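Long-range contacts in glutathione s-transferase (Oryza sativa, PDB 1OYJ), which conjugates reduced glutathione to a wide range of hydrophobic electrophiles as a tau-family glutathione S-transferase: residues 6-11 and 33-38; 18-23 and 67-72; 143-148 and 189-194; 136-141 and 183-188. One frame throughout, in Å; residues are numbered along the deposited sequence.

Contact 1 of 4, residues 6-11 and 33-38; sequences ELVLLD and EYREED
Val8, Glu33, Leu10 and Arg35 put their side chains on one face of two parallel strands. Val8 runs alongside Glu33, and Leu10 alongside Arg35, each pair in the same direction. The flat guanidinium of Arg35 has Val8 CG1 over one face, 3.8 Å from NE and set toward the rim. In a side-on salt bridge, NE donates to Glu33 OE2 at 2.6 Å and NH1 to Glu33 OE1. OE2 lies in the guanidinium plane. On the opposite face of the sheet, Asp11 and Tyr34 cross at about a right angle, with Asp11 CB 3.7 Å from Tyr34 CE1. Asp11 OD2 itself forms a salt bridge with Arg22.

Five backbone bonds join the segments, from Glu33 N to Leu7 O (2.9 Å) through Glu37 N to Asp11 O (2.7 Å). The strands belong to a beta-alpha-beta unit, connected through helix 16-28, in the thioredoxin-like N-terminal domain. An alanine in place of Arg35 would probably leave the Glu33 carboxylate without its cationic mate and uncover Val8 CG1. The chemistry is thus split: backbone bonds set the pairing, while an ion pair at the sheet edge covers an apolar side chain.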
# COMPACT_ATOMS: atom_id res chain seq x y z
N GLU A 6 -1.07 20.62 -15.72
CA GLU A 6 -1.95 21.54 -14.99
C GLU A 6 -2.18 20.71 -13.75
O GLU A 6 -2.98 19.75 -13.79
CB GLU A 6 -3.28 21.71 -15.66
CG GLU A 6 -3.92 23.05 -15.36
CD GLU A 6 -4.82 23.10 -14.13
OE1 GLU A 6 -5.60 22.14 -13.88
OE2 GLU A 6 -4.81 24.17 -13.44
N LEU A 7 -1.41 21.02 -12.71
CA LEU A 7 -1.45 20.31 -11.46
C LEU A 7 -2.16 21.06 -10.37
O LEU A 7 -1.88 22.23 -10.10
CB LEU A 7 -0.00 20.02 -11.00
CG LEU A 7 0.68 19.04 -11.96
CD1 LEU A 7 2.19 18.99 -11.82
CD2 LEU A 7 0.07 17.63 -11.91
N VAL A 8 -3.05 20.37 -9.68
CA VAL A 8 -3.73 20.94 -8.54
C VAL A 8 -3.71 19.94 -7.42
O VAL A 8 -3.97 18.74 -7.67
CB VAL A 8 -5.19 21.22 -8.89
CG1 VAL A 8 -5.92 21.77 -7.66
CG2 VAL A 8 -5.31 22.18 -10.08
N LEU A 9 -3.49 20.42 -6.20
CA LEU A 9 -3.36 19.54 -5.07
C LEU A 9 -4.35 19.93 -4.02
O LEU A 9 -4.29 21.09 -3.53
CB LEU A 9 -1.94 19.59 -4.56
CG LEU A 9 -1.63 18.56 -3.44
CD1 LEU A 9 -1.57 17.11 -3.98
CD2 LEU A 9 -0.21 18.90 -2.81
N LEU A 10 -5.31 19.06 -3.73
CA LEU A 10 -6.26 19.30 -2.66
C LEU A 10 -5.55 18.77 -1.42
O LEU A 10 -5.14 17.60 -1.38
CB LEU A 10 -7.56 18.57 -2.89
CG LEU A 10 -8.17 18.73 -4.29
CD1 LEU A 10 -9.62 18.12 -4.36
CD2 LEU A 10 -8.28 20.23 -4.60
N ASP A 11 -5.40 19.59 -0.39
CA ASP A 11 -4.58 19.17 0.74
C ASP A 11 -5.04 19.85 2.05
O ASP A 11 -6.05 20.62 2.08
CB ASP A 11 -3.17 19.49 0.28
CG ASP A 11 -2.06 18.69 0.97
OD1 ASP A 11 -2.28 18.02 2.01
OD2 ASP A 11 -0.91 18.72 0.46
N GLU A 33 -0.99 24.20 -8.16
CA GLU A 33 -1.86 25.01 -7.38
C GLU A 33 -2.30 24.28 -6.12
O GLU A 33 -2.94 23.24 -6.20
CB GLU A 33 -3.11 25.35 -8.21
CG GLU A 33 -4.11 26.17 -7.44
CD GLU A 33 -5.43 26.38 -8.14
OE1 GLU A 33 -5.58 26.14 -9.36
OE2 GLU A 33 -6.36 26.77 -7.42
N TYR A 34 -1.95 24.83 -4.95
CA TYR A 34 -2.36 24.24 -3.70
C TYR A 34 -3.73 24.76 -3.24
O TYR A 34 -3.94 26.00 -3.12
CB TYR A 34 -1.34 24.71 -2.67
CG TYR A 34 -1.57 24.19 -1.30
CD1 TYR A 34 -0.95 22.99 -0.90
CD2 TYR A 34 -2.37 24.84 -0.42
CE1 TYR A 34 -1.12 22.51 0.38
CE2 TYR A 34 -2.58 24.37 0.86
CZ TYR A 34 -1.97 23.18 1.26
OH TYR A 34 -2.22 22.70 2.53
N ARG A 35 -4.65 23.87 -2.92
CA ARG A 35 -5.92 24.29 -2.37
C ARG A 35 -6.13 23.71 -1.00
O ARG A 35 -6.10 22.49 -0.85
CB ARG A 35 -7.07 23.86 -3.28
CG ARG A 35 -6.92 24.36 -4.70
CD ARG A 35 -8.20 24.32 -5.47
NE ARG A 35 -8.04 24.82 -6.83
CZ ARG A 35 -8.79 24.44 -7.85
NH1 ARG A 35 -8.58 24.91 -9.06
NH2 ARG A 35 -9.75 23.56 -7.65
N GLU A 36 -6.28 24.56 0.01
CA GLU A 36 -6.49 24.14 1.38
C GLU A 36 -7.92 23.62 1.62
O GLU A 36 -8.90 24.37 1.49
CB GLU A 36 -6.23 25.31 2.33
CG GLU A 36 -6.33 24.95 3.80
CD GLU A 36 -5.11 24.15 4.30
OE1 GLU A 36 -4.04 24.35 3.78
OE2 GLU A 36 -5.27 23.34 5.21
N GLU A 37 -8.07 22.41 2.08
CA GLU A 37 -9.41 21.95 2.37
C GLU A 37 -9.76 22.01 3.84
O GLU A 37 -8.96 21.67 4.65
CB GLU A 37 -9.57 20.48 1.96
CG GLU A 37 -9.60 20.26 0.46
CD GLU A 37 -11.00 20.45 -0.11
OE1 GLU A 37 -11.98 20.36 0.67
OE2 GLU A 37 -11.11 20.60 -1.34
N ASP A 38 -11.02 22.29 4.16
CA ASP A 38 -11.49 22.21 5.55
C ASP A 38 -12.04 20.82 5.73
O ASP A 38 -13.16 20.48 5.25
CB ASP A 38 -12.59 23.29 5.80
CG ASP A 38 -13.27 23.16 7.18
OD1 ASP A 38 -12.99 22.20 7.94
OD2 ASP A 38 -14.14 24.00 7.55

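Contact 2 of 4, residues 18-23 and 67-72; sequences GQRCRI and SESLVI. With GSH (glutathione), chain N.
The guanidinium of Arg20 has Leu70 CD2 over one face, 3.6 Å from NH1. At its edge, near the plane, lies Ser69 OG. NH1 donates to this oxygen over 2.9 Å, with an angle of 148° at the hydrogen and the oxygen 15° out of the guanidinium plane. The Arg20 chain is extended from CG to NE and reaches across from helix 16-28 to the start of helix 69-79. Asp112 forms a salt bridge with the same NH1, and NE is bonded to the carbonyl of Ala168. These partners lie on helices 97-124 and 164-169 of the C-terminal domain, so Arg20 bridges the two domains.

Ser69 OG receives the Arg20 bond and donates to glutathione O12 at 2.7 Å. Chi1 of 62° sets OG between the backbone N and the carbonyl carbon, where it meets both partners. Ser69 N adds a bond to glutathione O11 of 3.1 Å. Next to it, Glu68 at the N-cap position takes a bond from glutathione N1 to OE1, 2.6 Å long. Glutathione also bonds to Ile56 N and Lys42 NZ.

Away from the ligand the contact is apolar. Cys21 SG packs against Ile72 CG2 at 3.6 Å and against Ile72 CD1 at 3.8 Å.

This is the part of the glutathione site that holds the gamma-glutamyl end. The amine meets an acidic side chain, and the carboxylate meets a helix N-terminus, whose dipole would favour its negative charge. Arg20 acts from the second shell: its bond to OG probably favours the direction in which Ser69 gives its proton to the ligand.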
# COMPACT_ATOMS: atom_id res chain seq x y z
N GLY A 18 -0.07 14.68 2.38
CA GLY A 18 -0.06 15.72 1.34
C GLY A 18 1.33 16.35 1.22
O GLY A 18 1.84 16.59 0.17
N GLN A 19 2.01 16.50 2.32
CA GLN A 19 3.37 16.99 2.26
C GLN A 19 4.31 16.12 1.40
O GLN A 19 5.19 16.64 0.76
CB GLN A 19 3.92 17.20 3.66
CG GLN A 19 3.27 18.46 4.37
CD GLN A 19 3.44 18.37 5.85
OE1 GLN A 19 4.14 17.50 6.28
NE2 GLN A 19 2.77 19.23 6.63
N ARG A 20 4.14 14.79 1.41
CA ARG A 20 4.85 13.99 0.52
C ARG A 20 4.77 14.47 -0.90
O ARG A 20 5.79 14.49 -1.59
CB ARG A 20 4.41 12.51 0.50
CG ARG A 20 4.55 11.76 1.78
CD ARG A 20 3.81 10.45 1.78
NE ARG A 20 4.17 9.63 2.91
CZ ARG A 20 3.67 8.45 3.17
NH1 ARG A 20 2.62 7.99 2.49
NH2 ARG A 20 4.21 7.72 4.12
N CYS A 21 3.57 14.70 -1.37
CA CYS A 21 3.36 15.01 -2.73
C CYS A 21 3.89 16.43 -2.99
O CYS A 21 4.38 16.74 -4.07
CB CYS A 21 1.87 15.01 -3.04
SG CYS A 21 0.99 13.54 -2.55
N ARG A 22 3.75 17.32 -2.00
CA ARG A 22 4.37 18.68 -2.18
C ARG A 22 5.90 18.59 -2.42
O ARG A 22 6.44 19.29 -3.34
CB ARG A 22 4.12 19.66 -1.01
CG ARG A 22 2.58 20.02 -0.82
CD ARG A 22 2.20 20.72 0.51
NE ARG A 22 1.22 20.01 1.27
CZ ARG A 22 0.94 20.28 2.52
NH1 ARG A 22 0.06 19.54 3.15
NH2 ARG A 22 1.58 21.24 3.15
N ILE A 23 6.58 17.85 -1.55
CA ILE A 23 8.05 17.70 -1.64
C ILE A 23 8.44 17.06 -2.96
O ILE A 23 9.39 17.47 -3.58
CB ILE A 23 8.53 16.89 -0.44
CG1 ILE A 23 8.38 17.77 0.82
CG2 ILE A 23 9.95 16.36 -0.56
CD1 ILE A 23 8.45 16.88 2.10
N SER A 67 -5.55 9.61 -6.10
CA SER A 67 -5.53 9.62 -4.67
C SER A 67 -4.54 8.56 -4.12
O SER A 67 -4.11 7.67 -4.87
CB SER A 67 -6.94 9.38 -4.17
OG SER A 67 -7.84 10.40 -4.62
N GLU A 68 -4.25 8.71 -2.82
CA GLU A 68 -3.39 7.87 -2.01
C GLU A 68 -1.98 8.35 -2.28
O GLU A 68 -1.48 8.22 -3.36
CB GLU A 68 -3.56 6.36 -2.26
CG GLU A 68 -4.94 5.86 -1.70
CD GLU A 68 -5.04 5.92 -0.19
OE1 GLU A 68 -4.04 5.49 0.51
OE2 GLU A 68 -6.10 6.37 0.34
N SER A 69 -1.38 8.95 -1.26
CA SER A 69 -0.08 9.59 -1.39
C SER A 69 0.96 8.73 -2.08
O SER A 69 1.68 9.19 -2.99
CB SER A 69 0.37 10.17 -0.05
OG SER A 69 0.52 9.22 0.93
N LEU A 70 1.06 7.47 -1.74
CA LEU A 70 2.16 6.68 -2.35
C LEU A 70 1.90 6.38 -3.83
O LEU A 70 2.83 6.21 -4.63
CB LEU A 70 2.40 5.37 -1.58
CG LEU A 70 3.00 5.46 -0.19
CD1 LEU A 70 3.33 4.07 0.43
CD2 LEU A 70 4.24 6.26 -0.19
N VAL A 71 0.63 6.33 -4.17
CA VAL A 71 0.18 6.17 -5.52
C VAL A 71 0.54 7.47 -6.32
O VAL A 71 1.07 7.39 -7.43
CB VAL A 71 -1.38 5.80 -5.60
CG1 VAL A 71 -1.85 5.78 -7.10
CG2 VAL A 71 -1.65 4.46 -4.97
N ILE A 72 0.27 8.66 -5.74
CA ILE A 72 0.58 9.93 -6.35
C ILE A 72 2.11 10.02 -6.56
O ILE A 72 2.56 10.37 -7.63
CB ILE A 72 0.06 11.15 -5.45
CG1 ILE A 72 -1.49 11.22 -5.39
CG2 ILE A 72 0.67 12.37 -5.93
CD1 ILE A 72 -2.02 11.90 -4.16
N1 GSH N . -3.79 6.58 2.81
CA1 GSH N . -3.74 8.01 2.83
C1 GSH N . -2.78 8.70 1.93
O11 GSH N . -2.91 9.72 1.29
O12 GSH N . -1.71 8.14 1.90
CB1 GSH N . -4.33 8.80 3.97
CG1 GSH N . -4.46 10.32 3.78
CD1 GSH N . -5.17 10.90 5.00
OE1 GSH N . -5.15 10.26 6.04
N2 GSH N . -5.74 12.11 4.92
CA2 GSH N . -6.42 12.70 6.04
C2 GSH N . -7.87 12.89 5.57
O2 GSH N . -8.02 13.48 4.53
CB2 GSH N . -5.74 14.03 6.34
SG2 GSH N . -4.08 13.78 7.09
N3 GSH N . -8.91 12.26 6.13
CA3 GSH N . -10.07 13.17 6.25
C3 GSH N . -10.95 13.25 7.49
O31 GSH N . -12.22 13.32 7.41
O32 GSH N . -10.43 13.31 8.60

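Contact 3 of 4, residues 143-148 and 189-194; sequences TLEAEL and EVAPRL
Glu145 OE1 accepts a hydrogen bond from Arg193 N, 3.0 Å long with an angle of 157° at the hydrogen. The N-H comes in on the anti side of the carboxylate, a little out of its plane. The other oxygen, OE2, takes a bond from a water that also donates to Val190 O. The carboxylate therefore spans the short break at Ala191, where helix 187-190 ends and helix 192-201 begins. Ala191 CB packs on Glu145 CD at 3.7 Å.

The Arg193 chain bends at chi3 (-79°), which turns NE out of the line of the chain. Its guanidinium lies over the same carboxylate. The two groups are stacked, their planes only 5° apart. Glu145 OE1 lies 3.4 Å above the guanidinium plane and 3.5 Å from NH1. This is a salt bridge of charges alone, because no N-H points at the oxygen. Arg193 NH2 bonds instead to the carbonyl of Gly149, and weakly to Glu145 O.

Beside the polar groups, Leu144 CB meets Leu194 CD1 at 4.3 Å. Leu148 CD2 rests against the carbonyl oxygen of Arg193, 3.8 Å away. The contact joins the end of helix 127-148 to helix 192-201 in the all-helical C-terminal domain. A carboxylate accepts a backbone N-H in the first turn of a helix, near the positive end of its dipole. Together with the stacked guanidinium, this would be expected to favour the charged form of Glu145.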
# COMPACT_ATOMS: atom_id res chain seq x y z
N THR A 143 13.86 0.35 13.90
CA THR A 143 13.71 -0.49 12.72
C THR A 143 14.02 0.29 11.42
O THR A 143 14.82 -0.21 10.57
CB THR A 143 12.24 -1.06 12.63
OG1 THR A 143 12.01 -1.88 13.76
CG2 THR A 143 12.06 -1.91 11.39
N LEU A 144 13.54 1.53 11.35
CA LEU A 144 13.86 2.42 10.24
C LEU A 144 15.37 2.67 10.20
O LEU A 144 16.08 2.63 9.12
CB LEU A 144 13.03 3.70 10.23
CG LEU A 144 11.58 3.36 9.88
CD1 LEU A 144 10.67 4.46 10.36
CD2 LEU A 144 11.41 2.99 8.34
N GLU A 145 15.90 2.95 11.39
CA GLU A 145 17.32 3.21 11.47
C GLU A 145 18.14 2.06 10.92
O GLU A 145 19.19 2.28 10.18
CB GLU A 145 17.74 3.54 12.94
CG GLU A 145 19.07 4.23 13.13
CD GLU A 145 19.67 4.12 14.59
OE1 GLU A 145 20.57 4.94 14.94
OE2 GLU A 145 19.29 3.17 15.36
N ALA A 146 17.77 0.86 11.35
CA ALA A 146 18.43 -0.37 10.91
C ALA A 146 18.43 -0.49 9.39
O ALA A 146 19.44 -0.84 8.80
CB ALA A 146 17.78 -1.62 11.56
N GLU A 147 17.31 -0.14 8.77
CA GLU A 147 17.26 -0.22 7.32
C GLU A 147 18.13 0.84 6.63
O GLU A 147 18.76 0.56 5.58
CB GLU A 147 15.79 -0.12 6.88
CG GLU A 147 15.60 0.05 5.39
CD GLU A 147 16.19 -1.08 4.55
OE1 GLU A 147 16.34 -2.23 5.08
OE2 GLU A 147 16.37 -0.79 3.36
N LEU A 148 18.16 2.05 7.17
CA LEU A 148 19.02 3.09 6.66
C LEU A 148 20.53 2.72 6.71
O LEU A 148 21.31 3.07 5.82
CB LEU A 148 18.83 4.39 7.45
CG LEU A 148 19.59 5.61 7.02
CD1 LEU A 148 19.33 5.96 5.51
CD2 LEU A 148 19.46 6.81 7.90
N GLU A 189 18.76 9.69 21.22
CA GLU A 189 19.20 8.51 22.03
C GLU A 189 18.81 7.15 21.44
O GLU A 189 19.62 6.24 21.29
CB GLU A 189 18.64 8.58 23.45
CG GLU A 189 18.48 7.21 24.13
CD GLU A 189 19.74 6.71 24.82
OE1 GLU A 189 20.75 7.46 24.80
OE2 GLU A 189 19.73 5.58 25.39
N VAL A 190 17.56 7.06 21.02
CA VAL A 190 17.04 5.82 20.60
C VAL A 190 17.55 5.45 19.22
O VAL A 190 17.80 4.29 18.95
CB VAL A 190 15.46 5.97 20.56
CG1 VAL A 190 14.86 5.14 19.49
CG2 VAL A 190 14.82 5.69 21.98
N ALA A 191 17.66 6.42 18.31
CA ALA A 191 18.05 6.14 16.91
C ALA A 191 18.87 7.28 16.26
O ALA A 191 18.42 7.97 15.34
CB ALA A 191 16.82 5.86 16.12
N PRO A 192 20.08 7.51 16.77
CA PRO A 192 20.91 8.65 16.38
C PRO A 192 21.10 8.80 14.86
O PRO A 192 21.08 9.90 14.35
CB PRO A 192 22.31 8.40 17.11
CG PRO A 192 22.24 6.98 17.61
CD PRO A 192 20.78 6.57 17.64
N ARG A 193 21.23 7.72 14.14
CA ARG A 193 21.40 7.81 12.70
C ARG A 193 20.12 8.24 11.99
O ARG A 193 20.21 8.92 10.96
CB ARG A 193 21.95 6.53 12.08
CG ARG A 193 23.46 6.36 12.29
CD ARG A 193 23.91 5.07 11.75
NE ARG A 193 23.55 4.08 12.75
CZ ARG A 193 22.72 3.10 12.59
NH1 ARG A 193 22.48 2.34 13.62
NH2 ARG A 193 22.13 2.90 11.45
N LEU A 194 18.97 7.94 12.58
CA LEU A 194 17.74 8.42 11.98
C LEU A 194 17.59 9.93 12.24
O LEU A 194 17.19 10.69 11.37
CB LEU A 194 16.55 7.67 12.52
CG LEU A 194 15.23 7.91 11.81
CD1 LEU A 194 15.31 7.34 10.33
CD2 LEU A 194 14.06 7.32 12.53
O HOH W 1 19.54 2.80 17.94

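Contact 4 of 4, residues 136-141 and 183-188; sequences EMAEIL and GGFSVE. With GSH (glutathione), chain O.
Phe185 and Val187 pack on one side of helix 127-148, in the all-helical C-terminal domain of the glutathione transferase fold. The contact between the segments is apolar. The Phe185 ring has Ala138 N over one face. Met137 CG approaches Phe185 CZ obliquely at 3.9 Å, and Leu141 CD1 lies 3.9 Å from Phe185 CE1. Leu141 and Phe185 cross at about a right angle. Phe185 CB points toward the helix, and CG stands between the backbone N and the carbonyl carbon (chi1 62°). Leu141 CD1 also meets Val187 CG2 at 4.0 Å. Tyr179 and Val190 add to the packing round Phe185.

The polar bonds lie in the turn between helices 176-183 and 187-190, where Gly184 has positive phi (76°). Ser186 is the N-cap, its OG bonded to Glu189 N, and Glu180 OE2 takes a bond from Val187 N.

Ligand contacts come from other residues of helix 127-148. A second glutathione lies beside Glu136 and Ile140, and is hydrogen-bonded to Lys114 NZ. Glu136 also forms a long, weak ion pair with Arg121. An alanine in place of Glu136 would probably leave Arg121 without this distant carboxylate and open a gap beside the glutathione cysteinyl group. The nearest atoms here are Glu136 OE2 and glutathione CB2, 3.4 Å apart, while Ile140 CD1 lies 3.8 Å from glutathione O2.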
# COMPACT_ATOMS: atom_id res chain seq x y z
N GLU A 136 6.83 1.32 21.61
CA GLU A 136 6.64 0.68 20.32
C GLU A 136 7.12 1.70 19.29
O GLU A 136 7.71 1.30 18.31
CB GLU A 136 5.17 0.29 20.05
CG GLU A 136 4.63 -0.85 20.95
CD GLU A 136 3.50 -1.66 20.33
OE1 GLU A 136 3.74 -2.84 19.94
OE2 GLU A 136 2.41 -1.13 20.29
N MET A 137 6.85 3.00 19.52
CA MET A 137 7.31 4.04 18.58
C MET A 137 8.83 4.04 18.48
O MET A 137 9.37 4.02 17.37
CB MET A 137 6.80 5.45 18.88
CG MET A 137 7.31 6.49 17.83
SD MET A 137 6.96 6.10 16.02
CE MET A 137 5.34 6.54 16.05
N ALA A 138 9.50 3.99 19.63
CA ALA A 138 10.97 3.96 19.61
C ALA A 138 11.50 2.79 18.78
O ALA A 138 12.51 2.96 18.11
CB ALA A 138 11.51 3.87 20.94
N GLU A 139 10.89 1.61 18.91
CA GLU A 139 11.32 0.44 18.22
C GLU A 139 11.05 0.58 16.72
O GLU A 139 11.85 0.14 15.96
CB GLU A 139 10.64 -0.83 18.82
CG GLU A 139 11.20 -2.09 18.35
CD GLU A 139 12.67 -2.28 18.72
OE1 GLU A 139 13.20 -1.61 19.67
OE2 GLU A 139 13.24 -3.13 17.98
N ILE A 140 9.92 1.16 16.33
CA ILE A 140 9.65 1.47 14.90
C ILE A 140 10.83 2.38 14.31
O ILE A 140 11.42 2.11 13.24
CB ILE A 140 8.34 2.19 14.81
CG1 ILE A 140 7.27 1.14 14.89
CG2 ILE A 140 8.18 2.92 13.44
CD1 ILE A 140 5.96 1.64 14.97
N LEU A 141 11.22 3.36 15.09
CA LEU A 141 12.29 4.24 14.65
C LEU A 141 13.62 3.47 14.60
O LEU A 141 14.43 3.68 13.69
CB LEU A 141 12.40 5.45 15.56
CG LEU A 141 11.08 6.30 15.60
CD1 LEU A 141 11.30 7.48 16.60
CD2 LEU A 141 10.85 6.83 14.23
N GLY A 183 5.77 10.35 24.05
CA GLY A 183 6.21 9.02 24.25
C GLY A 183 7.28 8.79 25.30
O GLY A 183 7.51 7.65 25.71
N GLY A 184 7.91 9.85 25.72
CA GLY A 184 8.88 9.82 26.78
C GLY A 184 10.21 9.28 26.32
O GLY A 184 10.81 8.47 27.06
N PHE A 185 10.66 9.61 25.11
CA PHE A 185 12.02 9.20 24.70
C PHE A 185 12.59 10.31 23.85
O PHE A 185 11.84 11.25 23.50
CB PHE A 185 12.00 7.89 23.94
CG PHE A 185 11.23 7.96 22.65
CD1 PHE A 185 11.85 8.34 21.49
CD2 PHE A 185 9.85 7.73 22.63
CE1 PHE A 185 11.09 8.48 20.32
CE2 PHE A 185 9.13 7.82 21.46
CZ PHE A 185 9.74 8.21 20.32
N SER A 186 13.86 10.17 23.45
CA SER A 186 14.58 11.08 22.57
C SER A 186 15.03 10.30 21.31
O SER A 186 15.65 9.24 21.40
CB SER A 186 15.79 11.67 23.33
OG SER A 186 16.95 11.83 22.53
N VAL A 187 14.69 10.81 20.14
CA VAL A 187 15.09 10.16 18.92
C VAL A 187 16.59 10.07 18.81
O VAL A 187 17.14 9.09 18.36
CB VAL A 187 14.55 10.87 17.74
CG1 VAL A 187 14.99 10.15 16.46
CG2 VAL A 187 13.02 10.84 17.79
N GLU A 188 17.26 11.12 19.24
CA GLU A 188 18.71 11.16 19.23
C GLU A 188 19.26 9.94 20.02
O GLU A 188 20.16 9.23 19.54
CB GLU A 188 19.22 12.54 19.74
CG GLU A 188 20.73 12.63 19.65
CD GLU A 188 21.18 12.78 18.23
OE1 GLU A 188 20.48 13.53 17.52
OE2 GLU A 188 22.17 12.11 17.85
N1 GSH O . -2.38 -5.67 12.89
CA1 GSH O . -2.19 -4.53 13.78
C1 GSH O . -2.68 -4.95 15.15
O11 GSH O . -3.53 -4.30 15.74
O12 GSH O . -2.25 -5.95 15.68
CB1 GSH O . -0.67 -4.11 13.75
CG1 GSH O . -0.39 -2.87 14.62
CD1 GSH O . 1.01 -2.22 14.59
OE1 GSH O . 1.49 -1.83 13.54
N2 GSH O . 1.60 -2.05 15.78
CA2 GSH O . 2.75 -1.18 16.02
C2 GSH O . 3.95 -1.94 16.45
O2 GSH O . 4.94 -1.37 16.97
CB2 GSH O . 2.39 -0.10 17.04
SG2 GSH O . 1.07 0.92 16.37
N3 GSH O . 3.85 -3.28 16.16
CA3 GSH O . 4.98 -4.18 16.32
C3 GSH O . 6.16 -3.94 15.39
O31 GSH O . 5.99 -3.22 14.34
O32 GSH O . 7.28 -4.48 15.69

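All four contacts are largely buried, but they belong to two domains. Contacts 1 and 2 share the N-terminal domain and touch: the salt bridge of Asp11 with Arg22 ties strand 7-11 to helix 16-28. Contact 1 is held by backbone bonds between strands, contact 2 by side chains around the annotated glutathione site. Contacts 3 and 4 lie in the C-terminal domain, their centres 10 Å apart, and both use helices 127-148 and 187-190. Contact 3 combines a charged pair with leucine packing and includes exposed residues. Contact 4 is apolar. Contacts 1 and 3 lie on opposite sides of the chain's centre, their centres about 33 Å apart.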